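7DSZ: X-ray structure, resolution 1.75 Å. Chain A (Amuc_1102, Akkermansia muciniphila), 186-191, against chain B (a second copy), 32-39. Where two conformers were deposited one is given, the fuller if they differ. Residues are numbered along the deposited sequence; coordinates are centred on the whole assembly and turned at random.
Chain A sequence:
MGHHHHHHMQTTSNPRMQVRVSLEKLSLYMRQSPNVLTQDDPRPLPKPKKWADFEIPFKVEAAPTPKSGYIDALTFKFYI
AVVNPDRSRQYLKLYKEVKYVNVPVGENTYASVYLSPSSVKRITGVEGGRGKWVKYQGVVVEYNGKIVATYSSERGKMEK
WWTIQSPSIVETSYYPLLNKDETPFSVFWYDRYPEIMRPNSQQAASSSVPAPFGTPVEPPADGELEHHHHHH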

# COMPACT_ATOMS: atom_id res chain seq x y z
N SER A 186 8.80 4.66 -4.90
CA SER A 186 7.51 4.50 -5.58
C SER A 186 7.16 5.67 -6.49
O SER A 186 6.74 5.47 -7.64
CB SER A 186 6.41 4.27 -4.53
OG SER A 186 5.13 4.23 -5.16
N VAL A 187 7.31 6.92 -6.01
CA VAL A 187 6.83 8.06 -6.80
C VAL A 187 7.90 8.64 -7.71
O VAL A 187 7.64 9.64 -8.40
CB VAL A 187 6.26 9.19 -5.92
CG1 VAL A 187 5.18 8.65 -4.99
CG2 VAL A 187 7.37 9.86 -5.12
N PHE A 188 9.08 8.04 -7.78
CA PHE A 188 10.19 8.60 -8.53
C PHE A 188 10.46 7.75 -9.77
O PHE A 188 10.09 6.58 -9.83
CB PHE A 188 11.45 8.68 -7.65
CG PHE A 188 11.28 9.60 -6.49
CD1 PHE A 188 11.44 10.97 -6.66
CD2 PHE A 188 10.92 9.12 -5.24
CE1 PHE A 188 11.27 11.84 -5.60
CE2 PHE A 188 10.75 10.00 -4.17
CZ PHE A 188 10.92 11.36 -4.36
N TRP A 189 11.11 8.38 -10.75
CA TRP A 189 11.48 7.69 -12.00
C TRP A 189 10.26 7.02 -12.62
O TRP A 189 10.32 5.88 -13.09
CB TRP A 189 12.58 6.65 -11.75
CG TRP A 189 13.94 7.17 -11.40
CD1 TRP A 189 14.32 8.46 -11.16
CD2 TRP A 189 15.12 6.37 -11.27
NE1 TRP A 189 15.67 8.51 -10.88
CE2 TRP A 189 16.18 7.24 -10.95
CE3 TRP A 189 15.38 5.00 -11.39
CZ2 TRP A 189 17.49 6.78 -10.73
CZ3 TRP A 189 16.69 4.55 -11.18
CH2 TRP A 189 17.72 5.44 -10.85
N TYR A 190 9.11 7.72 -12.60
CA TYR A 190 7.87 7.05 -12.97
C TYR A 190 7.87 6.66 -14.44
O TYR A 190 7.26 5.65 -14.80
CB TYR A 190 6.66 7.92 -12.61
CG TYR A 190 6.83 9.42 -12.74
CD1 TYR A 190 6.61 10.07 -13.95
CD2 TYR A 190 7.15 10.20 -11.63
CE1 TYR A 190 6.74 11.44 -14.07
CE2 TYR A 190 7.28 11.58 -11.74
CZ TYR A 190 7.08 12.19 -12.96
OH TYR A 190 7.21 13.55 -13.07
N ASP A 191 8.56 7.42 -15.30
CA ASP A 191 8.57 7.12 -16.72
C ASP A 191 9.44 5.91 -17.08
O ASP A 191 9.37 5.43 -18.21
CB ASP A 191 9.04 8.34 -17.52
CG ASP A 191 7.95 9.39 -17.65
OD1 ASP A 191 6.77 9.01 -17.52
OD2 ASP A 191 8.26 10.58 -17.87
N GLN B 32 -1.34 16.73 -13.08
CA GLN B 32 0.03 16.26 -13.29
C GLN B 32 0.53 15.55 -12.04
O GLN B 32 0.19 15.93 -10.92
CB GLN B 32 0.95 17.43 -13.63
CG GLN B 32 0.79 17.95 -15.05
CD GLN B 32 1.63 19.19 -15.33
OE1 GLN B 32 2.02 19.91 -14.41
NE2 GLN B 32 1.90 19.45 -16.60
N SER B 33 1.34 14.52 -12.24
CA SER B 33 1.92 13.83 -11.10
C SER B 33 2.90 14.77 -10.41
O SER B 33 3.68 15.45 -11.09
CB SER B 33 2.61 12.54 -11.51
OG SER B 33 3.38 12.70 -12.69
N PRO B 34 2.87 14.87 -9.08
CA PRO B 34 3.80 15.76 -8.39
C PRO B 34 5.23 15.34 -8.65
O PRO B 34 5.56 14.16 -8.67
CB PRO B 34 3.42 15.61 -6.92
CG PRO B 34 2.09 14.92 -6.91
CD PRO B 34 2.04 14.10 -8.15
N ASN B 35 6.08 16.33 -8.91
CA ASN B 35 7.53 16.11 -8.88
C ASN B 35 7.97 16.45 -7.47
O ASN B 35 8.11 17.63 -7.12
CB ASN B 35 8.24 16.97 -9.93
CG ASN B 35 8.44 16.23 -11.24
OD1 ASN B 35 8.56 15.00 -11.26
ND2 ASN B 35 8.47 16.98 -12.34
N VAL B 36 8.16 15.43 -6.65
CA VAL B 36 8.62 15.64 -5.28
C VAL B 36 10.10 16.00 -5.31
O VAL B 36 10.91 15.31 -5.94
CB VAL B 36 8.37 14.38 -4.44
CG1 VAL B 36 9.06 14.50 -3.11
CG2 VAL B 36 6.87 14.14 -4.28
N LEU B 37 10.47 17.06 -4.60
CA LEU B 37 11.86 17.52 -4.58
C LEU B 37 12.68 16.73 -3.57
O LEU B 37 12.21 16.41 -2.48
CB LEU B 37 11.93 19.00 -4.24
CG LEU B 37 11.11 19.88 -5.17
CD1 LEU B 37 11.33 21.35 -4.82
CD2 LEU B 37 11.49 19.59 -6.61
N THR B 38 13.94 16.44 -3.93
CA THR B 38 14.86 15.72 -3.06
C THR B 38 16.15 16.50 -2.87
O THR B 38 16.48 17.39 -3.67
CB THR B 38 15.19 14.31 -3.59
OG1 THR B 38 15.69 14.42 -4.93
CG2 THR B 38 13.96 13.41 -3.58
N GLN B 39 16.88 16.16 -1.81
CA GLN B 39 18.11 16.87 -1.47
C GLN B 39 19.16 16.70 -2.56
O GLN B 39 19.80 17.68 -2.98
CB GLN B 39 18.65 16.37 -0.13
CG GLN B 39 19.71 17.27 0.51
CD GLN B 39 19.52 17.43 2.02
OE1 GLN B 39 18.43 17.78 2.49
NE2 GLN B 39 20.58 17.17 2.78
O HOH W 1 5.16 10.82 -9.03
O HOH W 2 8.20 12.69 -7.80

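No backbone hydrogen bond joins the two stretches directly. Their closest CA atoms, in Phe A188 and Val B36, are 7.9 Å apart, so side chains and water fill the gap.

Tyr A190 makes the one direct hydrogen bond. Its CA-to-CB bond points toward chain B, and chi1 is 34°, between the rotamer wells. In this conformation, one of two deposited, Tyr A190 OH donates to Asn B35 OD1 at 2.7 Å. Asn B35 starts out sideways, but its chi1 of -93°, also off the wells, brings the amide end nearer to the tyrosine. OD1 is the acceptor of the amide and suits the phenol donor; ND2 is hydrogen-bonded elsewhere in the structure. Ser B33 OG lies over one face of the tyrosine ring, 3.7 Å from Tyr A190 CZ.

Phe A188 also leaves its backbone sideways. With chi1 m, its ring reaches Val B36, and Phe A188 CZ lies 3.9 Å from Val B36 CG1. The ring edge meets Val B36 O, 3.5 Å from Phe A188 CE1. Thr B38 CG2 adds a methyl contact, 3.7 Å from Phe A188 CE1. Val A187 CG2 approaches Val B36 CG2 more loosely, at 4.4 Å.

Water 2 bridges the backbones. The O of water 2 donates to Val A187 O (3.2 Å) and Pro B34 O (3.1 Å), and accepts from Val B36 N (3.0 Å).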